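Local atomic coordinates of amorpha-4,11-diene synthase (Artemisia annua, PDB entry 4GAX), a protein that probably converts farnesyl diphosphate, by metal-dependent loss of diphosphate and ring closure, into cyclic sesquiterpenes, as an engineered variant of a class I terpene synthase. Residues T332-R337 with P352-F357; E336-T341 with D359-M364; G380-F383 with V388-L391; F287-S292 with I303-V308. One frame throughout, in Å; residues are numbered along the deposited sequence.

Contact 1 (T332-R337 with P352-F357); sequences TEAIER and PIYKLF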
loop_
_atom_site.group_PDB
_atom_site.type_symbol
_atom_site.label_atom_id
_atom_site.label_comp_id
_atom_site.label_asym_id
_atom_site.label_seq_id
_atom_site.Cartn_x
_atom_site.Cartn_y
_atom_site.Cartn_z
ATOM N N THR A 332 -20.206 -11.406 19.500
ATOM C CA THR A 332 -20.585 -10.114 18.933
ATOM C C THR A 332 -21.126 -9.140 19.988
ATOM O O THR A 332 -20.807 -7.951 19.957
ATOM C CB THR A 332 -21.643 -10.279 17.831
ATOM O OG1 THR A 332 -21.122 -11.117 16.787
ATOM C CG2 THR A 332 -22.036 -8.914 17.256
ATOM N N GLU A 333 -21.947 -9.630 20.915
ATOM C CA GLU A 333 -22.475 -8.760 21.968
ATOM C C GLU A 333 -21.361 -8.352 22.929
ATOM O O GLU A 333 -21.323 -7.211 23.404
ATOM C CB GLU A 333 -23.637 -9.426 22.721
ATOM C CG GLU A 333 -24.184 -8.596 23.880
ATOM C CD GLU A 333 -24.547 -7.169 23.477
ATOM O OE1 GLU A 333 -25.183 -6.988 22.413
ATOM O OE2 GLU A 333 -24.194 -6.227 24.224
ATOM N N ALA A 334 -20.451 -9.283 23.205
ATOM C CA ALA A 334 -19.277 -8.979 24.014
ATOM C C ALA A 334 -18.435 -7.873 23.364
ATOM O O ALA A 334 -17.870 -7.015 24.053
ATOM C CB ALA A 334 -18.446 -10.224 24.223
ATOM N N ILE A 335 -18.344 -7.889 22.038
ATOM C CA ILE A 335 -17.597 -6.839 21.348
ATOM C C ILE A 335 -18.357 -5.513 21.457
ATOM O O ILE A 335 -17.749 -4.469 21.701
ATOM C CB ILE A 335 -17.280 -7.211 19.883
ATOM C CG1 ILE A 335 -16.252 -8.342 19.847
ATOM C CG2 ILE A 335 -16.712 -6.002 19.113
ATOM C CD1 ILE A 335 -14.832 -7.911 20.264
ATOM N N GLU A 336 -19.684 -5.567 21.312
ATOM C CA GLU A 336 -20.531 -4.386 21.501
ATOM C C GLU A 336 -20.369 -3.820 22.906
ATOM O O GLU A 336 -20.353 -2.601 23.095
ATOM C CB GLU A 336 -22.014 -4.712 21.261
ATOM C CG GLU A 336 -22.380 -5.077 19.830
ATOM C CD GLU A 336 -22.284 -3.911 18.852
ATOM O OE1 GLU A 336 -21.966 -2.774 19.270
ATOM O OE2 GLU A 336 -22.537 -4.136 17.645
ATOM N N ARG A 337 -20.248 -4.715 23.885
ATOM C CA ARG A 337 -20.105 -4.321 25.283
ATOM C C ARG A 337 -18.748 -3.674 25.547
ATOM O O ARG A 337 -18.654 -2.721 26.316
ATOM C CB ARG A 337 -20.318 -5.528 26.200
ATOM C CG ARG A 337 -21.146 -5.229 27.437
ATOM C CD ARG A 337 -21.706 -6.507 28.045
ATOM N NE ARG A 337 -23.072 -6.779 27.604
ATOM C CZ ARG A 337 -24.156 -6.432 28.294
ATOM N NH1 ARG A 337 -24.027 -5.803 29.455
ATOM N NH2 ARG A 337 -25.365 -6.715 27.824
ATOM N N PRO A 352 -9.258 -16.133 25.559
ATOM C CA PRO A 352 -7.925 -15.537 25.345
ATOM C C PRO A 352 -7.921 -14.433 24.296
ATOM O O PRO A 352 -7.175 -13.463 24.406
ATOM C CB PRO A 352 -7.079 -16.719 24.838
ATOM C CG PRO A 352 -7.792 -17.951 25.379
ATOM C CD PRO A 352 -9.259 -17.594 25.334
ATOM N N ILE A 353 -8.759 -14.576 23.280
ATOM C CA ILE A 353 -8.753 -13.630 22.174
ATOM C C ILE A 353 -9.452 -12.347 22.617
ATOM O O ILE A 353 -9.061 -11.251 22.231
ATOM C CB ILE A 353 -9.439 -14.222 20.913
ATOM C CG1 ILE A 353 -8.747 -15.527 20.486
ATOM C CG2 ILE A 353 -9.418 -13.208 19.761
ATOM C CD1 ILE A 353 -9.082 -16.785 21.332
ATOM N N TYR A 354 -10.488 -12.489 23.439
ATOM C CA TYR A 354 -11.178 -11.314 23.946
ATOM C C TYR A 354 -10.224 -10.522 24.822
ATOM O O TYR A 354 -10.181 -9.295 24.749
ATOM C CB TYR A 354 -12.442 -11.685 24.727
ATOM C CG TYR A 354 -13.355 -10.497 24.971
ATOM C CD1 TYR A 354 -14.159 -9.992 23.952
ATOM C CD2 TYR A 354 -13.406 -9.872 26.215
ATOM C CE1 TYR A 354 -14.993 -8.905 24.165
ATOM C CE2 TYR A 354 -14.240 -8.784 26.441
ATOM C CZ TYR A 354 -15.030 -8.305 25.415
ATOM O OH TYR A 354 -15.849 -7.220 25.633
ATOM N N LYS A 355 -9.456 -11.237 25.637
ATOM C CA LYS A 355 -8.442 -10.626 26.504
ATOM C C LYS A 355 -7.342 -9.907 25.725
ATOM O O LYS A 355 -6.983 -8.765 26.049
ATOM C CB LYS A 355 -7.815 -11.703 27.393
ATOM C CG LYS A 355 -6.688 -11.206 28.298
ATOM C CD LYS A 355 -7.180 -10.191 29.329
ATOM C CE LYS A 355 -6.057 -9.821 30.315
ATOM N NZ LYS A 355 -6.209 -8.432 30.837
ATOM N N LEU A 356 -6.789 -10.570 24.712
ATOM C CA LEU A 356 -5.761 -9.936 23.877
ATOM C C LEU A 356 -6.318 -8.694 23.207
ATOM O O LEU A 356 -5.657 -7.649 23.157
ATOM C CB LEU A 356 -5.250 -10.904 22.802
ATOM C CG LEU A 356 -4.053 -10.400 21.982
ATOM C CD1 LEU A 356 -2.779 -10.448 22.822
ATOM C CD2 LEU A 356 -3.886 -11.226 20.705
ATOM N N PHE A 357 -7.532 -8.821 22.679
ATOM C CA PHE A 357 -8.220 -7.712 22.014
ATOM C C PHE A 357 -8.435 -6.538 22.981
ATOM O O PHE A 357 -8.097 -5.400 22.669
ATOM C CB PHE A 357 -9.560 -8.228 21.484
ATOM C CG PHE A 357 -10.425 -7.183 20.835
ATOM C CD1 PHE A 357 -10.425 -7.017 19.461
ATOM C CD2 PHE A 357 -11.290 -6.407 21.593
ATOM C CE1 PHE A 357 -11.251 -6.077 18.862
ATOM C CE2 PHE A 357 -12.105 -5.460 20.989
ATOM C CZ PHE A 357 -12.081 -5.294 19.630
#
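Tyr354 OH is held by two backbone groups: it donates to Ala334 O at 2.6 Å and probably accepts from the amide of Ser339. The bond to Ala334 is strongly tilted, with a C=O...donor angle of 130° and the hydroxyl 46° out of the carbonyl plane. Ala334 CB meets the same phenol 3.7 Å from Tyr354 CE1. With Tyr354 CG anti to the backbone N (chi1 -166°), the phenol reaches across to helix 325-337. A phenylalanine in its place would probably leave Ala334 O and the Ser339 amide without this shared partner, loosening the tie to the end of helix 325-337. The apolar half rests on Ile335, whose CD1 lies over one face of the Phe357 ring, 3.9 Å from its centroid, and also approaches Tyr354 CE1 at 4.0 Å. One methyl thus serves both aromatic rings. Helix 299-322 packs against Phe357 through Leu311 and Ile315. The short helical segments run nearly parallel with axes 11.9 Å apart, so long side chains from helix 351-370 bridge the gap instead of close backbone packing. Such aromatic bridging joins two helices of the all-helical class I terpene synthase fold.

Contact 2 (E336-T341 with D359-M364); sequences ERWSIT and DTYTEM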
loop_
_atom_site.group_PDB
_atom_site.type_symbol
_atom_site.label_atom_id
_atom_site.label_comp_id
_atom_site.label_asym_id
_atom_site.label_seq_id
_atom_site.Cartn_x
_atom_site.Cartn_y
_atom_site.Cartn_z
ATOM N N GLU A 336 -19.684 -5.567 21.312
ATOM C CA GLU A 336 -20.531 -4.386 21.501
ATOM C C GLU A 336 -20.369 -3.820 22.906
ATOM O O GLU A 336 -20.353 -2.601 23.095
ATOM C CB GLU A 336 -22.014 -4.712 21.261
ATOM C CG GLU A 336 -22.380 -5.077 19.830
ATOM C CD GLU A 336 -22.284 -3.911 18.852
ATOM O OE1 GLU A 336 -21.966 -2.774 19.270
ATOM O OE2 GLU A 336 -22.537 -4.136 17.645
ATOM N N ARG A 337 -20.248 -4.715 23.885
ATOM C CA ARG A 337 -20.105 -4.321 25.283
ATOM C C ARG A 337 -18.748 -3.674 25.547
ATOM O O ARG A 337 -18.654 -2.721 26.316
ATOM C CB ARG A 337 -20.318 -5.528 26.200
ATOM C CG ARG A 337 -21.146 -5.229 27.437
ATOM C CD ARG A 337 -21.706 -6.507 28.045
ATOM N NE ARG A 337 -23.072 -6.779 27.604
ATOM C CZ ARG A 337 -24.156 -6.432 28.294
ATOM N NH1 ARG A 337 -24.027 -5.803 29.455
ATOM N NH2 ARG A 337 -25.365 -6.715 27.824
ATOM N N TRP A 338 -17.705 -4.198 24.900
ATOM C CA TRP A 338 -16.367 -3.610 24.957
ATOM C C TRP A 338 -15.945 -3.374 26.402
ATOM O O TRP A 338 -15.742 -2.228 26.822
ATOM C CB TRP A 338 -16.333 -2.289 24.186
ATOM C CG TRP A 338 -14.966 -1.863 23.718
ATOM C CD1 TRP A 338 -13.986 -1.283 24.472
ATOM C CD2 TRP A 338 -14.441 -1.962 22.383
ATOM N NE1 TRP A 338 -12.879 -1.018 23.691
ATOM C CE2 TRP A 338 -13.133 -1.428 22.405
ATOM C CE3 TRP A 338 -14.950 -2.455 21.174
ATOM C CZ2 TRP A 338 -12.324 -1.368 21.260
ATOM C CZ3 TRP A 338 -14.144 -2.389 20.030
ATOM C CH2 TRP A 338 -12.848 -1.851 20.084
ATOM N N SER A 339 -15.822 -4.459 27.161
ATOM C CA SER A 339 -15.375 -4.377 28.549
ATOM C C SER A 339 -14.928 -5.737 29.035
ATOM O O SER A 339 -15.586 -6.752 28.770
ATOM C CB SER A 339 -16.490 -3.865 29.464
ATOM O OG SER A 339 -16.107 -4.015 30.822
ATOM N N ILE A 340 -13.822 -5.754 29.767
ATOM C CA ILE A 340 -13.280 -7.002 30.282
ATOM C C ILE A 340 -14.221 -7.659 31.291
ATOM O O ILE A 340 -14.141 -8.868 31.536
ATOM C CB ILE A 340 -11.877 -6.790 30.896
ATOM C CG1 ILE A 340 -11.102 -8.106 30.894
ATOM C CG2 ILE A 340 -11.965 -6.174 32.293
ATOM C CD1 ILE A 340 -10.982 -8.720 29.504
ATOM N N THR A 341 -15.131 -6.870 31.858
ATOM C CA THR A 341 -16.041 -7.378 32.882
ATOM C C THR A 341 -17.016 -8.419 32.344
ATOM O O THR A 341 -17.540 -9.229 33.105
ATOM C CB THR A 341 -16.869 -6.253 33.530
ATOM O OG1 THR A 341 -17.893 -5.830 32.621
ATOM C CG2 THR A 341 -15.983 -5.068 33.899
ATOM N N ASP A 359 -7.017 -5.858 25.908
ATOM C CA ASP A 359 -5.727 -5.324 26.366
ATOM C C ASP A 359 -5.098 -4.446 25.299
ATOM O O ASP A 359 -4.460 -3.434 25.597
ATOM C CB ASP A 359 -4.736 -6.454 26.677
ATOM C CG ASP A 359 -4.995 -7.122 28.026
ATOM O OD1 ASP A 359 -5.892 -6.678 28.778
ATOM O OD2 ASP A 359 -4.278 -8.097 28.341
ATOM N N THR A 360 -5.233 -4.860 24.045
ATOM C CA THR A 360 -4.605 -4.126 22.957
ATOM C C THR A 360 -5.297 -2.779 22.744
ATOM O O THR A 360 -4.644 -1.723 22.650
ATOM C CB THR A 360 -4.632 -4.960 21.651
ATOM O OG1 THR A 360 -3.909 -6.190 21.844
ATOM C CG2 THR A 360 -4.014 -4.189 20.515
ATOM N N TYR A 361 -6.625 -2.793 22.677
ATOM C CA TYR A 361 -7.348 -1.536 22.500
ATOM C C TYR A 361 -7.315 -0.646 23.735
ATOM O O TYR A 361 -7.269 0.576 23.611
ATOM C CB TYR A 361 -8.792 -1.784 22.034
ATOM C CG TYR A 361 -8.850 -1.952 20.551
ATOM C CD1 TYR A 361 -8.831 -0.838 19.713
ATOM C CD2 TYR A 361 -8.863 -3.214 19.975
ATOM C CE1 TYR A 361 -8.854 -0.979 18.344
ATOM C CE2 TYR A 361 -8.890 -3.364 18.589
ATOM C CZ TYR A 361 -8.885 -2.252 17.786
ATOM O OH TYR A 361 -8.912 -2.390 16.410
ATOM N N THR A 362 -7.329 -1.250 24.919
ATOM C CA THR A 362 -7.287 -0.459 26.143
ATOM C C THR A 362 -5.958 0.295 26.276
ATOM O O THR A 362 -5.929 1.436 26.726
ATOM C CB THR A 362 -7.535 -1.320 27.377
ATOM O OG1 THR A 362 -8.876 -1.825 27.318
ATOM C CG2 THR A 362 -7.357 -0.505 28.655
ATOM N N GLU A 363 -4.862 -0.338 25.872
ATOM C CA GLU A 363 -3.581 0.351 25.886
ATOM C C GLU A 363 -3.615 1.581 24.964
ATOM O O GLU A 363 -3.087 2.649 25.310
ATOM C CB GLU A 363 -2.445 -0.596 25.504
ATOM C CG GLU A 363 -1.239 0.134 24.948
ATOM C CD GLU A 363 0.032 -0.684 24.992
ATOM O OE1 GLU A 363 1.075 -0.161 24.539
ATOM O OE2 GLU A 363 -0.004 -1.838 25.477
ATOM N N MET A 364 -4.255 1.449 23.804
ATOM C CA MET A 364 -4.329 2.567 22.857
ATOM C C MET A 364 -5.302 3.648 23.347
ATOM O O MET A 364 -5.063 4.851 23.171
ATOM C CB MET A 364 -4.725 2.062 21.465
ATOM C CG MET A 364 -4.921 3.171 20.430
ATOM S SD MET A 364 -3.467 4.225 20.154
ATOM C CE MET A 364 -2.339 3.076 19.391
#
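Trp338, whose CA lies 9.6 Å from Tyr361 CA, is where the chain leaves helix 325-337, and its positive phi (51°) turns the backbone into the following loop while Tyr361 stays within helix 351-370. The indole spans that separation. With Trp338 CG anti to the backbone N (chi1 -157°), the six-membered ring reaches Tyr361 on helix 351-370 and makes a T-shaped pair with the phenol: the centroids of the Trp338 six-membered ring and the Tyr361 ring are 5.2 Å apart and their planes meet at 68°. The indole supplies the edge and the phenol the face, with Trp338 CH2 standing 4.0 Å above the Tyr361 ring plane, over its centre. Trp338 CZ2 comes closer at the root of the phenol, 3.6 Å from Tyr361 CG, so the contact runs from the ring centre down to the attachment point. Around the pair, Lys381 makes a cation-pi contact with Trp338, and Phe357 meets the indole edge-to-face. Val384 of helix 374-399 touches both rings, and Phe377 and Val308 add to the packing on Tyr361. The arrangement is an aromatic cluster that packs the residue just after helix 325-337 against helices 351-370 and 374-399 of the class I terpene synthase fold.

Contact 3 (G380-F383 with V388-L391); sequences GKEF and VRNL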
loop_
_atom_site.group_PDB
_atom_site.type_symbol
_atom_site.label_atom_id
_atom_site.label_comp_id
_atom_site.label_asym_id
_atom_site.label_seq_id
_atom_site.Cartn_x
_atom_site.Cartn_y
_atom_site.Cartn_z
ATOM N N GLY A 380 -12.829 5.652 16.342
ATOM C CA GLY A 380 -12.185 4.425 15.879
ATOM C C GLY A 380 -12.865 3.166 16.404
ATOM O O GLY A 380 -13.106 2.211 15.658
ATOM N N LYS A 381 -13.181 3.164 17.693
ATOM C CA LYS A 381 -13.759 1.990 18.344
ATOM C C LYS A 381 -15.019 1.491 17.644
ATOM O O LYS A 381 -15.205 0.283 17.466
ATOM C CB LYS A 381 -14.072 2.301 19.811
ATOM C CG LYS A 381 -14.827 1.183 20.532
ATOM C CD LYS A 381 -14.870 1.432 22.038
ATOM C CE LYS A 381 -15.804 2.584 22.382
ATOM N NZ LYS A 381 -15.827 2.856 23.851
ATOM N N GLU A 382 -15.877 2.423 17.241
ATOM C CA GLU A 382 -17.139 2.066 16.592
ATOM C C GLU A 382 -16.889 1.327 15.270
ATOM O O GLU A 382 -17.650 0.440 14.891
ATOM C CB GLU A 382 -17.979 3.326 16.360
ATOM C CG GLU A 382 -19.290 3.110 15.628
ATOM C CD GLU A 382 -20.300 2.296 16.427
ATOM O OE1 GLU A 382 -20.162 2.198 17.669
ATOM O OE2 GLU A 382 -21.239 1.758 15.801
ATOM N N PHE A 383 -15.815 1.679 14.577
ATOM C CA PHE A 383 -15.478 0.979 13.342
ATOM C C PHE A 383 -15.065 -0.461 13.624
ATOM O O PHE A 383 -15.282 -1.356 12.805
ATOM C CB PHE A 383 -14.348 1.700 12.609
ATOM C CG PHE A 383 -14.813 2.861 11.767
ATOM C CD1 PHE A 383 -15.125 2.682 10.424
ATOM C CD2 PHE A 383 -14.941 4.124 12.320
ATOM C CE1 PHE A 383 -15.548 3.743 9.643
ATOM C CE2 PHE A 383 -15.361 5.196 11.541
ATOM C CZ PHE A 383 -15.667 5.001 10.201
ATOM N N VAL A 388 -17.044 -6.326 13.412
ATOM C CA VAL A 388 -17.523 -7.575 14.001
ATOM C C VAL A 388 -19.020 -7.762 13.751
ATOM O O VAL A 388 -19.477 -8.868 13.449
ATOM C CB VAL A 388 -17.224 -7.630 15.504
ATOM C CG1 VAL A 388 -17.539 -9.001 16.065
ATOM C CG2 VAL A 388 -15.757 -7.277 15.737
ATOM N N ARG A 389 -19.769 -6.672 13.889
ATOM C CA ARG A 389 -21.202 -6.634 13.614
ATOM C C ARG A 389 -21.503 -7.242 12.267
ATOM O O ARG A 389 -22.372 -8.100 12.140
ATOM C CB ARG A 389 -21.648 -5.181 13.545
ATOM C CG ARG A 389 -22.707 -4.790 14.517
ATOM C CD ARG A 389 -22.893 -3.298 14.443
ATOM N NE ARG A 389 -22.545 -2.648 15.701
ATOM C CZ ARG A 389 -22.002 -1.441 15.789
ATOM N NH1 ARG A 389 -21.727 -0.755 14.678
ATOM N NH2 ARG A 389 -21.735 -0.924 16.987
ATOM N N ASN A 390 -20.785 -6.784 11.249
ATOM C CA ASN A 390 -21.077 -7.230 9.892
ATOM C C ASN A 390 -20.586 -8.651 9.629
ATOM O O ASN A 390 -21.134 -9.349 8.774
ATOM C CB ASN A 390 -20.569 -6.227 8.851
ATOM C CG ASN A 390 -21.436 -4.977 8.790
ATOM O OD1 ASN A 390 -22.443 -4.935 8.075
ATOM N ND2 ASN A 390 -21.055 -3.957 9.551
ATOM N N LEU A 391 -19.563 -9.081 10.367
ATOM C CA LEU A 391 -19.216 -10.500 10.366
ATOM C C LEU A 391 -20.406 -11.302 10.900
ATOM O O LEU A 391 -20.692 -12.394 10.410
ATOM C CB LEU A 391 -17.956 -10.780 11.194
ATOM C CG LEU A 391 -16.609 -10.391 10.571
ATOM C CD1 LEU A 391 -15.464 -10.667 11.533
ATOM C CD2 LEU A 391 -16.375 -11.121 9.248
#
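Arg389 grips Glu382 end-on, its NH1 lying 2.8 Å and its NH2 3.0 Å from the single atom Glu382 OE2. The two residues are seven positions apart on helix 374-399, so this is an intrahelical i to i+7 salt bridge, spanning two turns on one side of a long helix of the all-helical class I terpene synthase fold. Glu382 OE2 lies near the guanidinium plane, whereas both nitrogens reach it from the same face of the carboxylate, well above its plane. The two planes are 32° apart. The shorter bond, from NH1, is moderately bent, its N-H...acceptor angle being 144°. Both chains bend on the way to this bridge: Glu382 leaves the backbone with CG anti to N and then folds at its second torsion (chi2 67°), while Arg389 bends further out, at its third. The arginine also has other acid partners, for NE forms a salt bridge with Glu336 and NH1 one with Asp386, so its cation is shared among three carboxylates that would probably stabilise its charge. Away from the salt bridge, neighbouring residues of the helix pack on the protein. Leu391 packs on Ile315, Tyr319 and Asp316, the last being the first aspartate of a DDIYD sequence that matches the metal-binding DDxxD motif of this family; Phe383 packs on Phe439 and other residues of helix 436-443. At the salt bridge, the second carboxylate oxygen stands further back, with Glu382 OE1 3.6 Å from Arg389 NH2.

Contact 4 (F287-S292 with I303-V308); sequences FWALAS and IFLAKV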
loop_
_atom_site.group_PDB
_atom_site.type_symbol
_atom_site.label_atom_id
_atom_site.label_comp_id
_atom_site.label_asym_id
_atom_site.label_seq_id
_atom_site.Cartn_x
_atom_site.Cartn_y
_atom_site.Cartn_z
ATOM N N PHE A 287 4.145 -7.096 7.665
ATOM C CA PHE A 287 4.468 -6.721 6.286
ATOM C C PHE A 287 3.331 -5.905 5.697
ATOM O O PHE A 287 3.548 -4.924 4.991
ATOM C CB PHE A 287 4.756 -7.967 5.424
ATOM C CG PHE A 287 5.400 -7.649 4.096
ATOM C CD1 PHE A 287 6.713 -7.192 4.040
ATOM C CD2 PHE A 287 4.695 -7.805 2.910
ATOM C CE1 PHE A 287 7.313 -6.881 2.814
ATOM C CE2 PHE A 287 5.291 -7.505 1.680
ATOM C CZ PHE A 287 6.597 -7.038 1.633
ATOM N N TRP A 288 2.111 -6.301 6.018
ATOM C CA TRP A 288 0.935 -5.549 5.603
ATOM C C TRP A 288 0.925 -4.156 6.253
ATOM O O TRP A 288 0.682 -3.133 5.575
ATOM C CB TRP A 288 -0.292 -6.368 5.993
ATOM C CG TRP A 288 -1.588 -5.962 5.407
ATOM C CD1 TRP A 288 -1.924 -4.748 4.884
ATOM C CD2 TRP A 288 -2.750 -6.787 5.295
ATOM N NE1 TRP A 288 -3.233 -4.769 4.453
ATOM C CE2 TRP A 288 -3.759 -6.012 4.695
ATOM C CE3 TRP A 288 -3.037 -8.107 5.649
ATOM C CZ2 TRP A 288 -5.036 -6.519 4.426
ATOM C CZ3 TRP A 288 -4.315 -8.615 5.378
ATOM C CH2 TRP A 288 -5.295 -7.815 4.780
ATOM N N ALA A 289 1.199 -4.098 7.559
ATOM C CA ALA A 289 1.249 -2.801 8.243
ATOM C C ALA A 289 2.363 -1.941 7.640
ATOM O O ALA A 289 2.222 -0.710 7.479
ATOM C CB ALA A 289 1.478 -2.986 9.735
ATOM N N LEU A 290 3.468 -2.602 7.294
ATOM C CA LEU A 290 4.637 -1.925 6.740
ATOM C C LEU A 290 4.307 -1.242 5.416
ATOM O O LEU A 290 4.955 -0.266 5.031
ATOM C CB LEU A 290 5.771 -2.933 6.545
ATOM C CG LEU A 290 7.099 -2.380 6.023
ATOM C CD1 LEU A 290 7.595 -1.204 6.884
ATOM C CD2 LEU A 290 8.142 -3.490 5.964
ATOM N N ALA A 291 3.283 -1.745 4.733
ATOM C CA ALA A 291 2.852 -1.155 3.462
ATOM C C ALA A 291 2.148 0.182 3.618
ATOM O O ALA A 291 2.278 1.067 2.757
ATOM C CB ALA A 291 1.958 -2.132 2.694
ATOM N N SER A 292 1.408 0.355 4.715
ATOM C CA SER A 292 0.620 1.580 4.895
ATOM C C SER A 292 1.520 2.805 4.841
ATOM O O SER A 292 1.323 3.693 4.002
ATOM C CB SER A 292 -0.176 1.557 6.208
ATOM O OG SER A 292 0.695 1.480 7.333
ATOM N N ILE A 303 3.242 -0.438 14.348
ATOM C CA ILE A 303 3.187 -1.492 15.364
ATOM C C ILE A 303 1.743 -1.741 15.780
ATOM O O ILE A 303 1.307 -2.888 15.874
ATOM C CB ILE A 303 4.068 -1.150 16.582
ATOM C CG1 ILE A 303 5.546 -1.281 16.184
ATOM C CG2 ILE A 303 3.744 -2.071 17.762
ATOM C CD1 ILE A 303 6.524 -0.731 17.226
ATOM N N PHE A 304 0.981 -0.670 15.986
ATOM C CA PHE A 304 -0.419 -0.819 16.391
ATOM C C PHE A 304 -1.234 -1.481 15.271
ATOM O O PHE A 304 -2.065 -2.350 15.525
ATOM C CB PHE A 304 -1.038 0.541 16.740
ATOM C CG PHE A 304 -2.444 0.436 17.228
ATOM C CD1 PHE A 304 -2.729 -0.285 18.379
ATOM C CD2 PHE A 304 -3.493 0.996 16.509
ATOM C CE1 PHE A 304 -4.048 -0.427 18.839
ATOM C CE2 PHE A 304 -4.817 0.862 16.955
ATOM C CZ PHE A 304 -5.091 0.154 18.133
ATOM N N LEU A 305 -0.996 -1.054 14.036
ATOM C CA LEU A 305 -1.730 -1.577 12.896
ATOM C C LEU A 305 -1.448 -3.060 12.737
ATOM O O LEU A 305 -2.357 -3.853 12.477
ATOM C CB LEU A 305 -1.366 -0.803 11.626
ATOM C CG LEU A 305 -1.949 -1.283 10.283
ATOM C CD1 LEU A 305 -3.471 -1.255 10.280
ATOM C CD2 LEU A 305 -1.405 -0.375 9.136
ATOM N N ALA A 306 -0.195 -3.447 12.931
ATOM C CA ALA A 306 0.162 -4.855 12.842
ATOM C C ALA A 306 -0.608 -5.669 13.884
ATOM O O ALA A 306 -1.111 -6.753 13.578
ATOM C CB ALA A 306 1.674 -5.032 13.032
ATOM N N LYS A 307 -0.697 -5.155 15.111
ATOM C CA LYS A 307 -1.472 -5.836 16.155
ATOM C C LYS A 307 -2.938 -5.973 15.772
ATOM O O LYS A 307 -3.536 -7.032 15.956
ATOM C CB LYS A 307 -1.347 -5.094 17.484
ATOM C CG LYS A 307 0.089 -5.105 18.029
ATOM C CD LYS A 307 0.205 -4.250 19.301
ATOM C CE LYS A 307 1.616 -4.345 19.909
ATOM N NZ LYS A 307 1.718 -3.525 21.169
ATOM N N VAL A 308 -3.522 -4.903 15.240
ATOM C CA VAL A 308 -4.922 -4.943 14.844
ATOM C C VAL A 308 -5.129 -5.949 13.714
ATOM O O VAL A 308 -6.104 -6.704 13.719
ATOM C CB VAL A 308 -5.444 -3.540 14.443
ATOM C CG1 VAL A 308 -6.831 -3.626 13.857
ATOM C CG2 VAL A 308 -5.454 -2.618 15.666
#
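Ala289 and Ala306 bring the two helices together, their CA atoms 5.2 Å apart where the short axes approach to 8.3 Å and their N-to-C directions differ by 137°. The apolar contacts centre on Ala289 CB, which touches Ala306 N at 3.6 Å and Leu305 CG at 3.9 Å, so a single methyl sits against the backbone of helix 299-322 and beside its leucine. Leu305 CD2 lies against helix 282-292, 3.3 Å from Ser292 OG. The same methyl also meets Ala289 CA. Polar bonding stays within helix 282-292. Ser292 OG donates to Ala289 O at 2.7 Å, in the carbonyl plane; the torsion chi1 62°, which puts OG between the backbone N and the carbonyl carbon, turns it back to this carbonyl. Ala289 O also accepts from the amide of Ser292. With an alanine here, the hydroxyl bond would be lost, and Leu305 CD2 would probably face a small gap where OG had been. Ser292 O accepts from Asn527 ND2. The interhelical contact is thus wholly van der Waals: small residues permit the close approach, and the one buried hydroxyl that meets the leucine has its hydrogen bond satisfied by its own helix.

From the N terminus, contact 4 comes first, closing a short loop between helices 282-292 and 299-322. Contacts 1 and 2 follow after it, sharing Glu336 and Arg337; because 336-341 starts inside the loop closed by 332-337 with 352-357, and 359-364 ends beyond it, their two loops cross instead of nesting, tying the end of helix 325-337 and the turn just after it to helix 351-370. Contact 3 opens last and closes no interhelical loop, since it bridges two turns of helix 374-399. The sites join in space: Ile335 packs on Val388 between contacts 1 and 3, and Met364 on Phe304 between contacts 2 and 4, whereas contacts 3 and 4 do not touch.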